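Local coordinates for putative lipoprotein (Campylobacter jejuni subsp. jejuni, PDB 2G5G) that probably serves in bacterial haem transport, binding two cofacial haems in a dimer, at residues 193-196 against 197-200; 140-143 against 144-148. All coordinates share one frame; numbering follows the deposited sequence.

Contact 1: 193-196 against 197-200; sequences LVEI and QQFK. With HEM (protoporphyrin IX containing Fe), chain B.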
loop_
_atom_site.group_PDB
_atom_site.type_symbol
_atom_site.label_atom_id
_atom_site.label_comp_id
_atom_site.label_asym_id
_atom_site.label_seq_id
_atom_site.Cartn_x
_atom_site.Cartn_y
_atom_site.Cartn_z
ATOM N N LEU A 193 -1.501 -3.944 -8.477
ATOM C CA LEU A 193 -0.255 -3.286 -8.802
ATOM C C LEU A 193 -0.005 -3.277 -10.324
ATOM O O LEU A 193 0.501 -2.292 -10.854
ATOM C CB LEU A 193 0.918 -3.925 -8.051
ATOM C CG LEU A 193 0.904 -3.865 -6.514
ATOM C CD1 LEU A 193 2.253 -4.332 -5.933
ATOM C CD2 LEU A 193 0.542 -2.483 -5.974
ATOM N N VAL A 194 -0.374 -4.366 -10.999
ATOM C CA VAL A 194 -0.304 -4.429 -12.470
ATOM C C VAL A 194 -1.197 -3.361 -13.098
ATOM O O VAL A 194 -0.740 -2.619 -13.976
ATOM C CB VAL A 194 -0.660 -5.827 -13.037
ATOM C CG1 VAL A 194 -0.759 -5.776 -14.564
ATOM C CG2 VAL A 194 0.376 -6.853 -12.618
ATOM N N GLU A 195 -2.447 -3.265 -12.635
ATOM C CA GLU A 195 -3.379 -2.264 -13.148
ATOM C C GLU A 195 -2.903 -0.840 -12.919
ATOM O O GLU A 195 -3.088 0.016 -13.800
ATOM C CB GLU A 195 -4.805 -2.465 -12.628
ATOM C CG GLU A 195 -5.508 -3.668 -13.291
ATOM C CD GLU A 195 -5.362 -3.686 -14.822
ATOM O OE1 GLU A 195 -4.773 -4.647 -15.389
ATOM O OE2 GLU A 195 -5.842 -2.722 -15.460
ATOM N N ILE A 196 -2.266 -0.602 -11.769
ATOM C CA ILE A 196 -1.673 0.704 -11.453
ATOM C C ILE A 196 -0.519 1.062 -12.387
ATOM O O ILE A 196 -0.412 2.226 -12.815
ATOM C CB ILE A 196 -1.205 0.803 -9.975
ATOM C CG1 ILE A 196 -2.422 0.937 -9.047
ATOM C CG2 ILE A 196 -0.296 2.023 -9.744
ATOM C CD1 ILE A 196 -2.113 0.500 -7.638
ATOM N N GLN A 197 0.356 0.089 -12.674
ATOM C CA GLN A 197 1.443 0.290 -13.672
ATOM C C GLN A 197 0.867 0.634 -15.037
ATOM O O GLN A 197 1.324 1.580 -15.701
ATOM C CB GLN A 197 2.339 -0.945 -13.766
ATOM C CG GLN A 197 3.598 -0.736 -14.574
ATOM C CD GLN A 197 4.788 -0.261 -13.776
ATOM O OE1 GLN A 197 5.930 -0.254 -14.274
ATOM N NE2 GLN A 197 4.552 0.159 -12.553
ATOM N N GLN A 198 -0.139 -0.115 -15.442
ATOM C CA GLN A 198 -0.811 0.062 -16.731
ATOM C C GLN A 198 -1.415 1.467 -16.859
ATOM O O GLN A 198 -1.271 2.136 -17.901
ATOM C CB GLN A 198 -1.911 -0.999 -16.907
ATOM C CG GLN A 198 -1.377 -2.424 -17.207
ATOM C CD GLN A 198 -1.471 -2.774 -18.674
ATOM O OE1 GLN A 198 -0.510 -2.590 -19.446
ATOM N NE2 GLN A 198 -2.628 -3.249 -19.083
ATOM N N PHE A 199 -2.096 1.901 -15.791
ATOM C CA PHE A 199 -2.632 3.261 -15.711
ATOM C C PHE A 199 -1.564 4.358 -15.736
ATOM O O PHE A 199 -1.781 5.381 -16.390
ATOM C CB PHE A 199 -3.529 3.430 -14.471
ATOM C CG PHE A 199 -4.978 3.082 -14.706
ATOM C CD1 PHE A 199 -5.468 1.809 -14.392
ATOM C CD2 PHE A 199 -5.866 4.035 -15.182
ATOM C CE1 PHE A 199 -6.809 1.488 -14.598
ATOM C CE2 PHE A 199 -7.216 3.719 -15.383
ATOM C CZ PHE A 199 -7.681 2.440 -15.081
ATOM N N LYS A 200 -0.447 4.171 -15.015
ATOM C CA LYS A 200 0.678 5.115 -15.004
ATOM C C LYS A 200 1.211 5.254 -16.423
ATOM O O LYS A 200 1.430 6.360 -16.908
ATOM C CB LYS A 200 1.830 4.637 -14.104
ATOM C CG LYS A 200 1.567 4.754 -12.582
ATOM C CD LYS A 200 2.670 4.098 -11.768
ATOM C CE LYS A 200 2.589 4.544 -10.289
ATOM N NZ LYS A 200 3.589 3.781 -9.504
HETATM C CHA HEM B . -3.313 -3.000 2.346
HETATM C CHB HEM B . -3.216 1.025 -0.449
HETATM C CHC HEM B . 0.804 -0.478 -2.697
HETATM C CHD HEM B . 0.803 -4.447 0.138
HETATM C C1A HEM B . -3.650 -1.784 1.764
HETATM C C2A HEM B . -4.835 -0.987 2.065
HETATM C C3A HEM B . -4.797 0.114 1.293
HETATM C C4A HEM B . -3.596 0.070 0.483
HETATM C CMA HEM B . -5.835 1.257 1.255
HETATM C CAA HEM B . -5.936 -1.374 3.091
HETATM C CBA HEM B . -5.472 -1.074 4.518
HETATM C CGA HEM B . -6.133 -1.948 5.585
HETATM O O1A HEM B . -7.273 -2.460 5.366
HETATM O O2A HEM B . -5.510 -2.132 6.673
HETATM C C1B HEM B . -2.197 0.939 -1.380
HETATM C C2B HEM B . -1.992 1.792 -2.543
HETATM C C3B HEM B . -0.882 1.384 -3.174
HETATM C C4B HEM B . -0.333 0.254 -2.425
HETATM C CMB HEM B . -2.907 2.956 -2.976
HETATM C CAB HEM B . -0.303 2.020 -4.469
HETATM C CBB HEM B . 0.888 1.646 -4.957
HETATM C C1C HEM B . 1.165 -1.673 -2.106
HETATM C C2C HEM B . 2.344 -2.459 -2.426
HETATM C C3C HEM B . 2.341 -3.544 -1.639
HETATM C C4C HEM B . 1.158 -3.493 -0.796
HETATM C CMC HEM B . 3.410 -2.085 -3.482
HETATM C CAC HEM B . 3.398 -4.676 -1.619
HETATM C CBC HEM B . 4.696 -4.407 -1.436
HETATM C C1D HEM B . -0.275 -4.468 1.001
HETATM C C2D HEM B . -0.547 -5.497 1.983
HETATM C C3D HEM B . -1.837 -5.051 2.687
HETATM C C4D HEM B . -2.210 -3.793 2.057
HETATM C CMD HEM B . 0.289 -6.768 2.256
HETATM C CAD HEM B . -2.572 -5.794 3.830
HETATM C CBD HEM B . -2.735 -4.838 5.010
HETATM C CGD HEM B . -2.106 -5.407 6.260
HETATM O O1D HEM B . -1.012 -4.921 6.654
HETATM O O2D HEM B . -2.695 -6.340 6.872
HETATM N NA HEM B . -2.921 -1.109 0.787
HETATM N NB HEM B . -1.159 0.024 -1.346
HETATM N NC HEM B . 0.470 -2.335 -1.099
HETATM N ND HEM B . -1.270 -3.505 1.083
HETATM FE FE HEM B . -1.291 -1.813 -0.306
#
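The Phe199 ring meets Glu195 by its edge: the backbone oxygen of Glu195 lies near the ring plane, with CD1 of Phe199 3.0 Å from O of Glu195, and the weakly positive ring hydrogens there face the partly negative carbonyl oxygen. Both sit on one turn of the α-helix 187-210, where the same oxygen also accepts the i to i+4 bond from Phe199 N (2.9 Å). The second flat group is the porphyrin, approached over one face near its rim. Leu193 brings its CD1 to 3.5 Å from the ring methyl CMC of the haem of chain B, while CD1 of Ile196 stands 4.0 Å from that haem's vinyl carbon CAB. Branched aliphatic side chains suit this place, since they lay methyl groups against the nonpolar rim. Leu193 also packs on Ile175 of helix 165-179, and Ile196 on Ile150 and Tyr151 of helix 144-151. Lys200 leaves the helix with CG anti to its carbonyl carbon (chi1 -74°) and runs on extended; its NZ hydrogen-bonds to propionate oxygen O2A of the chain C haem. While the charge reaches the propionate, the aliphatic stem packs along the helix: CG rests 3.2 Å from Ile196 O, and CE lies 3.9 Å from CG2 of Ile196.

Contact 2: 140-143 against 144-148; sequences ANLS and RSEIT. With HEM (protoporphyrin IX containing Fe), chain C.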
loop_
_atom_site.group_PDB
_atom_site.type_symbol
_atom_site.label_atom_id
_atom_site.label_comp_id
_atom_site.label_asym_id
_atom_site.label_seq_id
_atom_site.Cartn_x
_atom_site.Cartn_y
_atom_site.Cartn_z
ATOM N N ALA A 140 4.207 13.990 -15.707
ATOM C CA ALA A 140 3.824 12.945 -16.653
ATOM C C ALA A 140 2.847 11.973 -16.042
ATOM O O ALA A 140 2.090 11.321 -16.748
ATOM C CB ALA A 140 5.099 12.180 -17.171
ATOM N N ASN A 141 2.848 11.891 -14.717
ATOM C CA ASN A 141 2.271 10.738 -14.011
ATOM C C ASN A 141 0.860 10.950 -13.406
ATOM O O ASN A 141 0.315 12.066 -13.376
ATOM C CB ASN A 141 3.251 10.355 -12.885
ATOM C CG ASN A 141 3.304 8.841 -12.608
ATOM O OD1 ASN A 141 2.408 8.092 -12.974
ATOM N ND2 ASN A 141 4.374 8.410 -11.951
ATOM N N LEU A 142 0.282 9.855 -12.927
ATOM C CA LEU A 142 -0.874 9.866 -12.021
ATOM C C LEU A 142 -0.578 10.621 -10.717
ATOM O O LEU A 142 0.554 10.615 -10.256
ATOM C CB LEU A 142 -1.193 8.421 -11.620
ATOM C CG LEU A 142 -2.325 7.626 -12.276
ATOM C CD1 LEU A 142 -2.793 8.126 -13.641
ATOM C CD2 LEU A 142 -1.964 6.131 -12.280
ATOM N N SER A 143 -1.598 11.228 -10.109
ATOM C CA SER A 143 -1.461 11.721 -8.725
ATOM C C SER A 143 -1.578 10.556 -7.713
ATOM O O SER A 143 -2.090 9.499 -8.052
ATOM C CB SER A 143 -2.545 12.758 -8.412
ATOM O OG SER A 143 -3.819 12.167 -8.484
ATOM N N ARG A 144 -1.090 10.764 -6.490
ATOM C CA ARG A 144 -1.330 9.851 -5.338
ATOM C C ARG A 144 -2.793 9.464 -5.223
ATOM O O ARG A 144 -3.130 8.282 -5.114
ATOM C CB ARG A 144 -0.912 10.512 -4.016
ATOM C CG ARG A 144 0.585 10.697 -3.806
ATOM C CD ARG A 144 1.203 9.509 -3.084
ATOM N NE ARG A 144 2.570 9.795 -2.646
ATOM C CZ ARG A 144 2.881 10.375 -1.486
ATOM N NH1 ARG A 144 1.929 10.749 -0.630
ATOM N NH2 ARG A 144 4.148 10.597 -1.177
ATOM N N SER A 145 -3.660 10.474 -5.257
ATOM C CA SER A 145 -5.111 10.301 -5.154
ATOM C C SER A 145 -5.649 9.450 -6.285
ATOM O O SER A 145 -6.526 8.601 -6.070
ATOM C CB SER A 145 -5.809 11.663 -5.171
ATOM O OG SER A 145 -4.926 12.654 -4.657
ATOM N N GLU A 146 -5.143 9.693 -7.502
ATOM C CA GLU A 146 -5.513 8.875 -8.653
ATOM C C GLU A 146 -5.087 7.409 -8.456
ATOM O O GLU A 146 -5.834 6.490 -8.786
ATOM C CB GLU A 146 -4.916 9.451 -9.957
ATOM C CG GLU A 146 -5.890 10.368 -10.722
ATOM C CD GLU A 146 -5.211 11.238 -11.775
ATOM O OE1 GLU A 146 -5.939 11.754 -12.642
ATOM O OE2 GLU A 146 -3.978 11.419 -11.706
ATOM N N ILE A 147 -3.889 7.211 -7.913
ATOM C CA ILE A 147 -3.325 5.867 -7.715
ATOM C C ILE A 147 -4.097 5.100 -6.645
ATOM O O ILE A 147 -4.386 3.905 -6.793
ATOM C CB ILE A 147 -1.842 5.943 -7.354
ATOM C CG1 ILE A 147 -1.030 6.431 -8.570
ATOM C CG2 ILE A 147 -1.336 4.586 -6.866
ATOM C CD1 ILE A 147 0.326 6.838 -8.226
ATOM N N THR A 148 -4.434 5.801 -5.574
ATOM C CA THR A 148 -5.272 5.238 -4.523
ATOM C C THR A 148 -6.649 4.834 -5.035
ATOM O O THR A 148 -7.151 3.754 -4.685
ATOM C CB THR A 148 -5.362 6.184 -3.324
ATOM O OG1 THR A 148 -4.030 6.474 -2.868
ATOM C CG2 THR A 148 -6.166 5.539 -2.198
HETATM C CHA HEM C . 3.544 2.738 -2.328
HETATM C CHB HEM C . -0.641 3.341 0.149
HETATM C CHC HEM C . 0.189 -0.646 2.775
HETATM C CHD HEM C . 4.310 -1.340 0.260
HETATM C C1A HEM C . 2.344 3.262 -1.866
HETATM C C2A HEM C . 1.724 4.508 -2.307
HETATM C C3A HEM C . 0.577 4.662 -1.621
HETATM C C4A HEM C . 0.415 3.530 -0.731
HETATM C CMA HEM C . -0.427 5.830 -1.742
HETATM C CAA HEM C . 2.315 5.472 -3.372
HETATM C CBA HEM C . 2.057 4.939 -4.783
HETATM C CGA HEM C . 3.078 5.406 -5.822
HETATM O O1A HEM C . 3.712 6.489 -5.643
HETATM O O2A HEM C . 3.256 4.684 -6.848
HETATM C C1B HEM C . -0.747 2.393 1.151
HETATM C C2B HEM C . -1.696 2.383 2.256
HETATM C C3B HEM C . -1.475 1.284 2.991
HETATM C C4B HEM C . -0.375 0.546 2.370
HETATM C CMB HEM C . -2.764 3.462 2.535
HETATM C CAB HEM C . -2.265 0.887 4.269
HETATM C CBB HEM C . -2.078 -0.299 4.864
HETATM C C1C HEM C . 1.366 -1.192 2.303
HETATM C C2C HEM C . 1.974 -2.428 2.762
HETATM C C3C HEM C . 3.103 -2.617 2.063
HETATM C C4C HEM C . 3.258 -1.505 1.139
HETATM C CMC HEM C . 1.399 -3.357 3.856
HETATM C CAC HEM C . 4.092 -3.800 2.201
HETATM C CBC HEM C . 3.675 -5.067 2.087
HETATM C C1D HEM C . 4.524 -0.342 -0.671
HETATM C C2D HEM C . 5.644 -0.272 -1.587
HETATM C C3D HEM C . 5.413 1.004 -2.409
HETATM C C4D HEM C . 4.171 1.573 -1.904
HETATM C CMD HEM C . 6.815 -1.273 -1.703
HETATM C CAD HEM C . 6.318 1.554 -3.539
HETATM C CBD HEM C . 5.473 1.740 -4.798
HETATM C CGD HEM C . 6.042 0.952 -5.954
HETATM O O1D HEM C . 5.451 -0.102 -6.308
HETATM O O2D HEM C . 7.081 1.376 -6.531
HETATM N NA HEM C . 1.518 2.697 -0.896
HETATM N NB HEM C . 0.030 1.254 1.258
HETATM N NC HEM C . 2.178 -0.661 1.305
HETATM N ND HEM C . 3.702 0.752 -0.894
HETATM FE FE HEM C . 1.935 1.084 0.356
#
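Ser143 and Glu146 form a capping box at the N terminus of helix 144-151, the tight heart of this contact. Ser143, at the N-cap, has OG set between its own backbone N and carbonyl carbon (chi1 63°), where it accepts from Glu146 N at 3.0 Å. In return Glu146 reaches back along an extended chain and takes the Ser143 backbone N-H on the anti lone pair of OE2, 2.9 Å from Ser143 N and nearly straight at 171°. Serine suits the cap because its short hydroxyl stands in for a missing helical carbonyl; glutamate is long enough to return to the backbone of the cap, and its other oxygen, OE1, is in a salt bridge with Arg203. The first helical bond, Ile147 N to Ser143 O, follows at 2.9 Å. Beneath the box, Leu142 CB packs 3.6 Å from CG1 of Ile147, an apolar contact on the buried side. The other side is looser: Ser145 is exposed, and Arg144 sends its guanidinium to a salt bridge with Asp115. At the haem pocket, Ile147 CD1 lies 3.9 Å from O2A, and Thr148 OG1 3.8 Å from CMA, of the chain C haem. Thr148 also returns its hydroxyl to Arg144 O (3.0 Å), from above the carbonyl plane, and packs on Thr148 of the second subunit. The turn thus leads from edge strand 137-141, whose Ala140 is joined to Leu82 by a backbone hydrogen bond, into helix 144-151, with Leu142 lying on Arg203 of helix 187-210.

In the fold
From the N terminus, contact 2 comes first: at 140-148 the chain leaves strand 137-141, the outermost strand on that side of the sheet, and turns directly into helix 144-151. Contact 1 follows at 193-200, within helix 187-210, after helix 165-179 has intervened. Each is a local contact within one continuous stretch, so neither closes a loop; they lie in series and neither nest nor cross. They nevertheless touch in space, their centres about 10 Å apart: CD2 of Leu142 lies 3.8 Å from CB of Phe199, and CD1 of Ile147 lies 3.8 Å from CE of Lys200. Together they join the sheet edge to two helices that line the haem pocket.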